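Local coordinates for Nitrate/nitrite binding protein NrtA (Synechocystis sp., PDB 2G29) that binds nitrate in the periplasm as the substrate-binding protein of an ABC transporter for nitrate and probably nitrite, at residues His93-Met98 with Gly164-Met169; Arg120-Gly125 with Pro238-Gly243. One frame throughout, in Å; residues are numbered along the deposited sequence.

The four segments come along the chain in the order 93-98, 120-125, 164-169 and 238-243, so the two interactions interleave; their centres lie about 9 Å apart, near the middle of the molecule. Strands 91-95 and 240-245 are neighbours in one five-stranded sheet, whose 2-1-3-5-4 order is that of the type II periplasmic-binding-protein fold. Interaction 1 reaches from this sheet across the cleft to helix 166-177 of the other domain, while interaction 2 pairs one connection between the sheets with the end of the other and the strand it enters. E239 joins them: OE2 lies 2.7 Å from T166 OG1, and its carbonyl O meets T96 OG1. The contacts thereby tie the interdomain connections to the nitrate site.

Interaction 1. Residues His93-Met98 with Gly164-Met169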
loop_
_atom_site.group_PDB
_atom_site.type_symbol
_atom_site.label_atom_id
_atom_site.label_comp_id
_atom_site.label_asym_id
_atom_site.label_seq_id
_atom_site.Cartn_x
_atom_site.Cartn_y
_atom_site.Cartn_z
ATOM N N HIS A 93 -9.379 -1.919 -1.400
ATOM C CA HIS A 93 -8.098 -1.276 -1.684
ATOM C C HIS A 93 -7.425 -1.793 -0.391
ATOM O O HIS A 93 -7.921 -1.583 0.706
ATOM C CB HIS A 93 -8.328 0.251 -1.755
ATOM C CG HIS A 93 -7.328 1.104 -1.017
ATOM N ND1 HIS A 93 -6.130 1.536 -1.550
ATOM C CD2 HIS A 93 -7.456 1.724 0.181
ATOM C CE1 HIS A 93 -5.567 2.407 -0.713
ATOM N NE2 HIS A 93 -6.356 2.539 0.331
ATOM N N ILE A 94 -6.286 -2.470 -0.526
ATOM C CA ILE A 94 -5.683 -3.138 0.617
ATOM C C ILE A 94 -4.165 -3.253 0.567
ATOM O O ILE A 94 -3.560 -3.258 -0.493
ATOM C CB ILE A 94 -6.343 -4.549 0.729
ATOM C CG1 ILE A 94 -6.034 -5.186 2.087
ATOM C CG2 ILE A 94 -5.897 -5.436 -0.429
ATOM C CD1 ILE A 94 -7.097 -6.290 2.473
ATOM N N LEU A 95 -3.540 -3.332 1.735
ATOM C CA LEU A 95 -2.080 -3.508 1.772
ATOM C C LEU A 95 -1.790 -4.874 1.105
ATOM O O LEU A 95 -2.461 -5.878 1.411
ATOM C CB LEU A 95 -1.616 -3.546 3.230
ATOM C CG LEU A 95 -2.028 -2.350 4.096
ATOM C CD1 LEU A 95 -1.425 -2.467 5.506
ATOM C CD2 LEU A 95 -1.539 -1.045 3.468
ATOM N N THR A 96 -0.781 -4.959 0.241
ATOM C CA THR A 96 -0.501 -6.230 -0.447
ATOM C C THR A 96 -0.368 -7.485 0.454
ATOM O O THR A 96 -0.878 -8.528 0.100
ATOM C CB THR A 96 0.744 -6.109 -1.397
ATOM O OG1 THR A 96 0.372 -5.301 -2.514
ATOM C CG2 THR A 96 1.237 -7.469 -1.901
ATOM N N PRO A 97 0.292 -7.394 1.624
ATOM C CA PRO A 97 0.382 -8.626 2.429
ATOM C C PRO A 97 -0.936 -9.100 2.973
ATOM O O PRO A 97 -1.090 -10.290 3.199
ATOM C CB PRO A 97 1.346 -8.280 3.582
ATOM C CG PRO A 97 1.574 -6.813 3.477
ATOM C CD PRO A 97 1.168 -6.326 2.136
ATOM N N MET A 98 -1.899 -8.204 3.127
ATOM C CA MET A 98 -3.150 -8.636 3.759
ATOM C C MET A 98 -3.945 -9.766 3.114
ATOM O O MET A 98 -4.434 -10.641 3.830
ATOM C CB MET A 98 -4.042 -7.432 4.123
ATOM C CG MET A 98 -3.445 -6.621 5.289
ATOM S SD MET A 98 -4.346 -5.046 5.558
ATOM C CE MET A 98 -5.906 -5.714 6.215
ATOM N N GLY A 164 2.573 -6.793 9.734
ATOM C CA GLY A 164 2.877 -7.594 8.572
ATOM C C GLY A 164 2.513 -6.838 7.305
ATOM O O GLY A 164 2.782 -7.313 6.186
ATOM N N GLY A 165 1.919 -5.651 7.472
ATOM C CA GLY A 165 1.546 -4.880 6.303
ATOM C C GLY A 165 2.694 -4.145 5.656
ATOM O O GLY A 165 3.827 -4.220 6.135
ATOM N N THR A 166 2.418 -3.429 4.567
ATOM C CA THR A 166 3.479 -2.708 3.874
ATOM C C THR A 166 4.242 -1.702 4.759
ATOM O O THR A 166 5.469 -1.744 4.792
ATOM C CB THR A 166 2.901 -1.929 2.640
ATOM O OG1 THR A 166 1.899 -1.028 3.112
ATOM C CG2 THR A 166 2.259 -2.875 1.588
ATOM N N HIS A 167 3.543 -0.824 5.475
ATOM C CA HIS A 167 4.251 0.199 6.263
ATOM C C HIS A 167 5.069 -0.398 7.374
ATOM O O HIS A 167 6.135 0.145 7.704
ATOM C CB HIS A 167 3.259 1.261 6.777
ATOM C CG HIS A 167 2.326 1.694 5.716
ATOM N ND1 HIS A 167 2.618 2.663 4.785
ATOM C CD2 HIS A 167 1.152 1.140 5.335
ATOM C CE1 HIS A 167 1.660 2.690 3.869
ATOM N NE2 HIS A 167 0.760 1.772 4.190
ATOM N N ASP A 168 4.593 -1.490 7.955
ATOM C CA ASP A 168 5.350 -2.195 8.990
ATOM C C ASP A 168 6.671 -2.658 8.325
ATOM O O ASP A 168 7.768 -2.468 8.876
ATOM C CB ASP A 168 4.496 -3.381 9.478
ATOM C CG ASP A 168 5.075 -4.090 10.696
ATOM O OD1 ASP A 168 5.842 -3.470 11.466
ATOM O OD2 ASP A 168 4.703 -5.270 10.904
ATOM N N MET A 169 6.595 -3.240 7.125
ATOM C CA MET A 169 7.822 -3.672 6.438
ATOM C C MET A 169 8.737 -2.490 6.091
ATOM O O MET A 169 9.945 -2.555 6.283
ATOM C CB MET A 169 7.495 -4.428 5.150
ATOM C CG MET A 169 6.669 -5.700 5.308
ATOM S SD MET A 169 7.287 -6.922 6.500
ATOM C CE MET A 169 6.349 -6.454 7.977
#
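Van der Waals contact dominates this meeting of the end of strand 91-95 and the start of helix 97-104 with the N-terminal turn of helix 166-177. L95 divides its two methyls between neighbouring targets. Its CG is anti to the carbonyl carbon (chi1 -55°), and the branch spreads so that CD1 rests on G165 CA at 3.9 Å, while CD2 touches T166 OG1 at 3.5 Å and reaches H167 NE2 at 3.7 Å, near the plane of the imidazole and at its edge. P97 lies against the G164-G165 backbone: its CG is 3.0 Å from G164 O and, tighter than usual for carbons, 3.4 Å from G165 CA. The ring's CD then meets the methyl CG2 of T166 at 3.7 Å. G165, the N-cap residue, lies so close to L95 that a beta carbon there would run into CD1.

Most of the polar groups are bonded outside the contact. G164 N donates to D168 OD2 at 2.9 Å, nearly straight and on the anti lone pair, which ties the loop before the helix to its first turn; R172 pairs with D168 OD1. T166 places OG1 in the crowded position between N and C, over one face of the H167 ring near its rim, where it hydrogen-bonds E239. T166 N is buried here without a partner in the model.

An alanine in place of L95 removes CG and both methyls; the H167 ring would probably lose its edge contact and G165 and T166 their packing against the leucine. L95 and P97 thus pack on the other domain's helix start, where the nitrate-binding imidazole has a methyl at its edge and a hydroxyl over one face, probably restraining it.

Interaction 2. Residues Arg120-Gly125 with Pro238-Gly243; sequences RLNVNG and PEKAFG. With NO3 (nitrate ion), chain B.
The two segments run roughly antiparallel, their end-to-end directions 140° apart, where strand 115-120 ends and strand 240-245 begins. R120 and A241 form an antiparallel non-hydrogen-bonded pair, with both side chains on the same face of the sheet, and a single bridge further on joins V123 to P238. Between them L121 N donates to K240 O at 2.8 Å from above the carbonyl plane, bent to 138°, and E239 N makes a weak bond to N122 O at 3.2 Å.

N122 adds a side-chain link in place of a regular strand pairing. With CG in the crowded position between N and C, its amide lies alongside E239 and K240, and OD1 accepts K240 N at 3.0 Å (156°) while also touching the lysine's CB. R120 bends at chi2 and chi3, so that CD passes K240 O at 3.2 Å and NE lies 3.7 Å from P238 CB; its guanidinium goes on to a salt bridge with D335. L121 turns its CD1 to A241 O and its CG to the CB of F242.

The K240 side chain, bent at chi2 and chi4, leads away from the 120-125 segment. Its NZ forms a salt bridge with E239 OE2 at 2.8 Å, coming from above the carboxylate plane, and donates to nitrate O1, also at 2.8 Å. D44 is a second anionic partner of this amine, while W73 and G211 also bond the nitrate. E239 OE2 in turn accepts from T166.

The 120-125 segment and the start of 238-243 belong to the crossings between the domains, as in the hinge of type II binding proteins. N122 probably helps fix the K240 backbone, while the two carboxylates, E239 and D44, probably help position the ammonium and keep it protonated for the anion.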
loop_
_atom_site.group_PDB
_atom_site.type_symbol
_atom_site.label_atom_id
_atom_site.label_comp_id
_atom_site.label_asym_id
_atom_site.label_seq_id
_atom_site.Cartn_x
_atom_site.Cartn_y
_atom_site.Cartn_z
ATOM N N ARG A 120 -2.382 -4.525 -8.852
ATOM C CA ARG A 120 -1.635 -3.725 -7.871
ATOM C C ARG A 120 -2.271 -2.344 -8.103
ATOM O O ARG A 120 -2.331 -1.876 -9.250
ATOM C CB ARG A 120 -0.126 -3.658 -8.191
ATOM C CG ARG A 120 0.739 -3.093 -7.059
ATOM C CD ARG A 120 0.869 -4.136 -5.943
ATOM N NE ARG A 120 1.586 -5.298 -6.473
ATOM C CZ ARG A 120 1.464 -6.564 -6.047
ATOM N NH1 ARG A 120 0.655 -6.890 -5.028
ATOM N NH2 ARG A 120 2.081 -7.549 -6.709
ATOM N N LEU A 121 -2.785 -1.705 -7.058
ATOM C CA LEU A 121 -3.372 -0.377 -7.234
ATOM C C LEU A 121 -2.317 0.705 -7.496
ATOM O O LEU A 121 -2.555 1.634 -8.283
ATOM C CB LEU A 121 -4.228 -0.004 -6.011
ATOM C CG LEU A 121 -5.627 -0.619 -6.020
ATOM C CD1 LEU A 121 -6.345 -0.301 -4.734
ATOM C CD2 LEU A 121 -6.440 -0.055 -7.203
ATOM N N ASN A 122 -1.141 0.595 -6.891
ATOM C CA ASN A 122 -0.094 1.592 -7.053
ATOM C C ASN A 122 1.265 1.107 -6.620
ATOM O O ASN A 122 1.381 0.098 -5.932
ATOM C CB ASN A 122 -0.378 2.828 -6.174
ATOM C CG ASN A 122 -0.065 2.573 -4.696
ATOM O OD1 ASN A 122 -0.645 1.676 -4.075
ATOM N ND2 ASN A 122 0.886 3.329 -4.149
ATOM N N VAL A 123 2.284 1.830 -7.075
ATOM C CA VAL A 123 3.646 1.665 -6.562
ATOM C C VAL A 123 3.977 3.033 -5.906
ATOM O O VAL A 123 3.308 4.062 -6.199
ATOM C CB VAL A 123 4.723 1.327 -7.642
ATOM C CG1 VAL A 123 4.439 -0.046 -8.208
ATOM C CG2 VAL A 123 4.795 2.396 -8.740
ATOM N N ASN A 124 4.963 3.018 -5.006
ATOM C CA ASN A 124 5.495 4.216 -4.335
ATOM C C ASN A 124 4.524 5.000 -3.458
ATOM O O ASN A 124 3.377 4.608 -3.237
ATOM C CB ASN A 124 6.005 5.260 -5.382
ATOM C CG ASN A 124 7.178 4.770 -6.224
ATOM O OD1 ASN A 124 7.993 3.982 -5.781
ATOM N ND2 ASN A 124 7.243 5.252 -7.474
ATOM N N GLY A 125 5.039 6.101 -2.914
ATOM C CA GLY A 125 4.139 7.046 -2.288
ATOM C C GLY A 125 3.723 6.970 -0.866
ATOM O O GLY A 125 2.659 7.536 -0.545
ATOM N N PRO A 238 6.062 -2.070 -4.904
ATOM C CA PRO A 238 4.643 -2.466 -4.906
ATOM C C PRO A 238 4.048 -1.959 -3.583
ATOM O O PRO A 238 4.726 -1.974 -2.536
ATOM C CB PRO A 238 4.703 -3.996 -4.935
ATOM C CG PRO A 238 6.047 -4.287 -4.240
ATOM C CD PRO A 238 6.957 -3.236 -4.846
ATOM N N GLU A 239 2.779 -1.555 -3.605
ATOM C CA GLU A 239 2.152 -1.056 -2.374
ATOM C C GLU A 239 0.747 -1.610 -2.193
ATOM O O GLU A 239 0.580 -2.728 -1.679
ATOM C CB GLU A 239 2.169 0.484 -2.384
ATOM C CG GLU A 239 1.537 1.163 -1.174
ATOM C CD GLU A 239 2.064 0.690 0.168
ATOM O OE1 GLU A 239 3.297 0.483 0.324
ATOM O OE2 GLU A 239 1.216 0.590 1.088
ATOM N N LYS A 240 -0.281 -0.891 -2.619
ATOM C CA LYS A 240 -1.650 -1.407 -2.457
ATOM C C LYS A 240 -2.044 -2.373 -3.538
ATOM O O LYS A 240 -1.512 -2.354 -4.657
ATOM C CB LYS A 240 -2.670 -0.255 -2.429
ATOM C CG LYS A 240 -2.358 0.813 -1.395
ATOM C CD LYS A 240 -2.461 0.251 0.042
ATOM C CE LYS A 240 -2.398 1.362 1.091
ATOM N NZ LYS A 240 -1.114 2.204 1.034
ATOM N N ALA A 241 -2.987 -3.237 -3.179
ATOM C CA ALA A 241 -3.534 -4.212 -4.099
ATOM C C ALA A 241 -5.042 -4.036 -4.176
ATOM O O ALA A 241 -5.677 -3.451 -3.288
ATOM C CB ALA A 241 -3.243 -5.643 -3.586
ATOM N N PHE A 242 -5.608 -4.508 -5.279
ATOM C CA PHE A 242 -7.058 -4.566 -5.392
ATOM C C PHE A 242 -7.316 -6.049 -5.057
ATOM O O PHE A 242 -7.061 -6.979 -5.846
ATOM C CB PHE A 242 -7.527 -4.218 -6.821
ATOM C CG PHE A 242 -9.012 -4.436 -7.064
ATOM C CD1 PHE A 242 -9.941 -4.315 -6.052
ATOM C CD2 PHE A 242 -9.463 -4.727 -8.342
ATOM C CE1 PHE A 242 -11.307 -4.479 -6.287
ATOM C CE2 PHE A 242 -10.833 -4.895 -8.587
ATOM C CZ PHE A 242 -11.736 -4.772 -7.562
ATOM N N GLY A 243 -7.779 -6.268 -3.830
ATOM C CA GLY A 243 -8.038 -7.632 -3.401
ATOM C C GLY A 243 -9.517 -7.945 -3.264
ATOM O O GLY A 243 -10.302 -7.066 -2.910
HETATM N N NO3 B . -1.480 3.610 4.489
HETATM O O1 NO3 B . -1.060 3.943 3.233
HETATM O O2 NO3 B . -1.347 4.265 5.667
HETATM O O3 NO3 B . -2.175 2.266 4.620
#